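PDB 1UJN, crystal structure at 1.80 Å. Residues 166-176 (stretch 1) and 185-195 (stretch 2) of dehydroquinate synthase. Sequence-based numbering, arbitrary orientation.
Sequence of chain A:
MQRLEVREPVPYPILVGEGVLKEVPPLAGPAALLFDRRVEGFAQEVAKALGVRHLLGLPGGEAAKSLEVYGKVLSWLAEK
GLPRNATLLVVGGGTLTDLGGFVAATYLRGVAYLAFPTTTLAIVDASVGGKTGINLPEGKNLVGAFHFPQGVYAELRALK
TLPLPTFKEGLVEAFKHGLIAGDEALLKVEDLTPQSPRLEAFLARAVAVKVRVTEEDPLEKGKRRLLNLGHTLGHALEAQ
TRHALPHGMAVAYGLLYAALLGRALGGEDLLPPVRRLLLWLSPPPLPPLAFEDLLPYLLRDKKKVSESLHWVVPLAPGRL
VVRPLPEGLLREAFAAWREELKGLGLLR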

# COMPACT_ATOMS: atom_id res chain seq x y z
N THR A 166 -13.69 -25.37 -12.02
CA THR A 166 -13.40 -24.03 -11.51
C THR A 166 -14.72 -23.36 -11.13
O THR A 166 -14.79 -22.65 -10.12
CB THR A 166 -12.70 -23.18 -12.58
OG1 THR A 166 -11.50 -23.85 -13.01
CG2 THR A 166 -12.33 -21.81 -12.02
N PHE A 167 -15.75 -23.58 -11.93
CA PHE A 167 -17.07 -23.02 -11.66
C PHE A 167 -17.54 -23.52 -10.30
O PHE A 167 -18.04 -22.76 -9.48
CB PHE A 167 -18.06 -23.45 -12.75
CG PHE A 167 -19.48 -23.07 -12.47
CD1 PHE A 167 -20.37 -24.00 -11.92
CD2 PHE A 167 -19.94 -21.79 -12.73
CE1 PHE A 167 -21.69 -23.65 -11.65
CE2 PHE A 167 -21.26 -21.42 -12.46
CZ PHE A 167 -22.14 -22.35 -11.92
N LYS A 168 -17.36 -24.81 -10.06
CA LYS A 168 -17.79 -25.42 -8.80
C LYS A 168 -16.96 -24.98 -7.60
O LYS A 168 -17.48 -24.90 -6.49
CB LYS A 168 -17.76 -26.95 -8.92
CG LYS A 168 -18.76 -27.48 -9.94
CD LYS A 168 -18.89 -29.00 -9.85
CE LYS A 168 -20.03 -29.50 -10.72
NZ LYS A 168 -20.17 -30.98 -10.65
N GLU A 169 -15.68 -24.70 -7.81
CA GLU A 169 -14.82 -24.26 -6.71
C GLU A 169 -15.45 -23.06 -6.01
O GLU A 169 -15.45 -22.98 -4.79
CB GLU A 169 -13.45 -23.83 -7.22
CG GLU A 169 -12.49 -24.94 -7.43
CD GLU A 169 -11.09 -24.41 -7.67
OE1 GLU A 169 -10.57 -24.59 -8.78
OE2 GLU A 169 -10.53 -23.78 -6.74
N GLY A 170 -15.97 -22.13 -6.81
CA GLY A 170 -16.60 -20.95 -6.25
C GLY A 170 -17.86 -21.27 -5.47
O GLY A 170 -18.18 -20.61 -4.48
N LEU A 171 -18.60 -22.28 -5.92
CA LEU A 171 -19.82 -22.64 -5.22
C LEU A 171 -19.51 -23.20 -3.84
O LEU A 171 -20.36 -23.17 -2.95
CB LEU A 171 -20.63 -23.65 -6.04
CG LEU A 171 -21.00 -23.16 -7.45
CD1 LEU A 171 -22.09 -24.05 -8.02
CD2 LEU A 171 -21.49 -21.72 -7.38
N VAL A 172 -18.29 -23.71 -3.65
CA VAL A 172 -17.89 -24.25 -2.35
C VAL A 172 -17.82 -23.11 -1.34
O VAL A 172 -18.26 -23.25 -0.20
CB VAL A 172 -16.51 -24.94 -2.42
CG1 VAL A 172 -16.01 -25.27 -1.01
CG2 VAL A 172 -16.61 -26.21 -3.26
N GLU A 173 -17.27 -21.98 -1.77
CA GLU A 173 -17.13 -20.81 -0.92
C GLU A 173 -18.52 -20.30 -0.52
O GLU A 173 -18.71 -19.83 0.61
CB GLU A 173 -16.37 -19.72 -1.65
CG GLU A 173 -15.35 -18.97 -0.79
CD GLU A 173 -14.17 -19.85 -0.38
OE1 GLU A 173 -13.14 -19.82 -1.08
OE2 GLU A 173 -14.29 -20.57 0.63
N ALA A 174 -19.47 -20.37 -1.44
CA ALA A 174 -20.83 -19.92 -1.17
C ALA A 174 -21.44 -20.86 -0.12
O ALA A 174 -22.12 -20.42 0.81
CB ALA A 174 -21.66 -19.97 -2.46
N PHE A 175 -21.18 -22.15 -0.29
CA PHE A 175 -21.65 -23.18 0.62
C PHE A 175 -21.13 -22.85 2.02
O PHE A 175 -21.85 -22.96 3.01
CB PHE A 175 -21.11 -24.54 0.17
CG PHE A 175 -21.59 -25.69 1.00
CD1 PHE A 175 -22.68 -26.46 0.58
CD2 PHE A 175 -20.96 -26.02 2.19
CE1 PHE A 175 -23.12 -27.54 1.34
CE2 PHE A 175 -21.39 -27.11 2.96
CZ PHE A 175 -22.48 -27.87 2.53
N LYS A 176 -19.87 -22.46 2.08
CA LYS A 176 -19.23 -22.10 3.34
C LYS A 176 -19.99 -20.94 4.01
O LYS A 176 -20.24 -20.97 5.22
CB LYS A 176 -17.78 -21.69 3.09
CG LYS A 176 -16.97 -21.42 4.35
CD LYS A 176 -15.63 -20.79 4.00
CE LYS A 176 -15.81 -19.39 3.42
NZ LYS A 176 -14.51 -18.72 3.16
N ALA A 185 -30.34 -21.95 1.96
CA ALA A 185 -30.37 -21.76 0.51
C ALA A 185 -28.99 -21.86 -0.13
O ALA A 185 -28.85 -22.34 -1.26
CB ALA A 185 -31.00 -20.41 0.18
N LEU A 186 -27.97 -21.41 0.59
CA LEU A 186 -26.61 -21.45 0.07
C LEU A 186 -25.98 -22.84 0.12
O LEU A 186 -24.89 -23.06 -0.42
CB LEU A 186 -25.73 -20.44 0.83
CG LEU A 186 -26.06 -18.99 0.50
CD1 LEU A 186 -25.26 -18.04 1.38
CD2 LEU A 186 -25.74 -18.74 -0.99
N LEU A 187 -26.67 -23.79 0.75
CA LEU A 187 -26.16 -25.15 0.82
C LEU A 187 -26.69 -25.97 -0.35
O LEU A 187 -26.27 -27.11 -0.57
CB LEU A 187 -26.58 -25.80 2.15
CG LEU A 187 -26.19 -25.09 3.44
CD1 LEU A 187 -26.59 -25.95 4.64
CD2 LEU A 187 -24.69 -24.81 3.47
N LYS A 188 -27.61 -25.38 -1.10
CA LYS A 188 -28.24 -26.03 -2.25
C LYS A 188 -27.49 -25.67 -3.54
O LYS A 188 -27.74 -24.62 -4.14
CB LYS A 188 -29.70 -25.58 -2.34
CG LYS A 188 -30.52 -26.17 -3.48
CD LYS A 188 -31.91 -25.56 -3.48
CE LYS A 188 -32.80 -26.12 -4.59
NZ LYS A 188 -33.15 -27.55 -4.36
N VAL A 189 -26.57 -26.55 -3.96
CA VAL A 189 -25.75 -26.30 -5.15
C VAL A 189 -25.75 -27.41 -6.21
O VAL A 189 -25.40 -27.16 -7.37
CB VAL A 189 -24.28 -26.06 -4.74
CG1 VAL A 189 -24.19 -24.91 -3.74
CG2 VAL A 189 -23.70 -27.33 -4.14
N GLU A 190 -26.13 -28.62 -5.82
CA GLU A 190 -26.12 -29.77 -6.73
C GLU A 190 -26.65 -29.57 -8.15
O GLU A 190 -26.18 -30.22 -9.08
CB GLU A 190 -26.87 -30.95 -6.09
CG GLU A 190 -26.30 -31.39 -4.75
CD GLU A 190 -26.97 -32.65 -4.22
OE1 GLU A 190 -28.21 -32.66 -4.09
OE2 GLU A 190 -26.25 -33.63 -3.92
N ASP A 191 -27.61 -28.66 -8.32
CA ASP A 191 -28.20 -28.42 -9.64
C ASP A 191 -27.58 -27.26 -10.41
O ASP A 191 -27.77 -27.14 -11.62
CB ASP A 191 -29.69 -28.13 -9.48
CG ASP A 191 -29.96 -26.90 -8.64
OD1 ASP A 191 -29.66 -26.95 -7.42
OD2 ASP A 191 -30.44 -25.89 -9.18
N LEU A 192 -26.85 -26.41 -9.70
CA LEU A 192 -26.24 -25.24 -10.31
C LEU A 192 -25.23 -25.49 -11.43
O LEU A 192 -24.36 -26.35 -11.32
CB LEU A 192 -25.58 -24.37 -9.23
CG LEU A 192 -26.51 -23.75 -8.18
CD1 LEU A 192 -25.68 -23.03 -7.13
CD2 LEU A 192 -27.47 -22.78 -8.85
N THR A 193 -25.35 -24.70 -12.49
CA THR A 193 -24.45 -24.77 -13.64
C THR A 193 -24.38 -23.35 -14.18
O THR A 193 -25.21 -22.51 -13.84
CB THR A 193 -24.97 -25.70 -14.76
OG1 THR A 193 -26.00 -25.04 -15.50
CG2 THR A 193 -25.51 -27.00 -14.18
N PRO A 194 -23.39 -23.06 -15.04
CA PRO A 194 -23.28 -21.71 -15.61
C PRO A 194 -24.57 -21.23 -16.26
O PRO A 194 -24.79 -20.03 -16.40
CB PRO A 194 -22.14 -21.86 -16.61
CG PRO A 194 -21.26 -22.88 -15.95
CD PRO A 194 -22.26 -23.91 -15.46
N GLN A 195 -25.42 -22.18 -16.67
CA GLN A 195 -26.68 -21.84 -17.31
C GLN A 195 -27.89 -21.77 -16.37
O GLN A 195 -28.92 -21.20 -16.73
CB GLN A 195 -26.98 -22.83 -18.45
CG GLN A 195 -26.07 -22.70 -19.66
CD GLN A 195 -24.67 -23.24 -19.41
OE1 GLN A 195 -24.45 -24.02 -18.48
NE2 GLN A 195 -23.72 -22.81 -20.24

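Residues 166-176 lie within a longer helix, and residues 185-195 run alongside it in the opposite sense as a largely irregular segment. Phe175 faces Leu187, Leu171 faces Val189 and Phe167 faces Pro194, with the chains closest at the first pair, where the CA atoms of Phe175 and Leu187 are 4.9 Å apart. The second stretch has helical backbone angles at 185-187 and then makes a type I turn from Val189 to Leu192, closed by a 2.8 Å hydrogen bond from Leu192 N to Val189 O. No hydrogen bond joins the two stretches, so the 497 Å² they bury is held mainly by apolar packing.

At one end, Pro194 lies over a face of the Phe167 ring. Pro194 CD sits 3.8 Å from the centroid of the Phe167 ring and only 8° off the normal, a CH-pi contact in which a C-H group of the proline ring meets the aromatic electron cloud. The Leu192 carbonyl instead approaches the edge of this ring, with O 3.8 Å from Phe167 CE1. Gln195 N donates a 3.1 Å hydrogen bond to Thr193 OG1, bridging Pro194 within the second stretch.

In the middle, Leu171 points toward the loop and brings CD1 within 3.7 Å of Leu192 CB, while its CB lies 4.4 Å from Val189 CG1. These aliphatic contacts engage both end residues of the turn.

A second CH-pi contact forms at Phe175, whose ring receives Leu187 CD2 over one face, 3.7 Å from the centroid and 7° off the normal. Close backbone approach here also places Leu186 O 3.4 Å from Phe175 CA in a CA-H...O contact. This carbonyl is buried without a hydrogen-bonding partner, so the weakly polar C-H can compensate only in part. Leu186 CB packs 3.6 Å from Ala174 O.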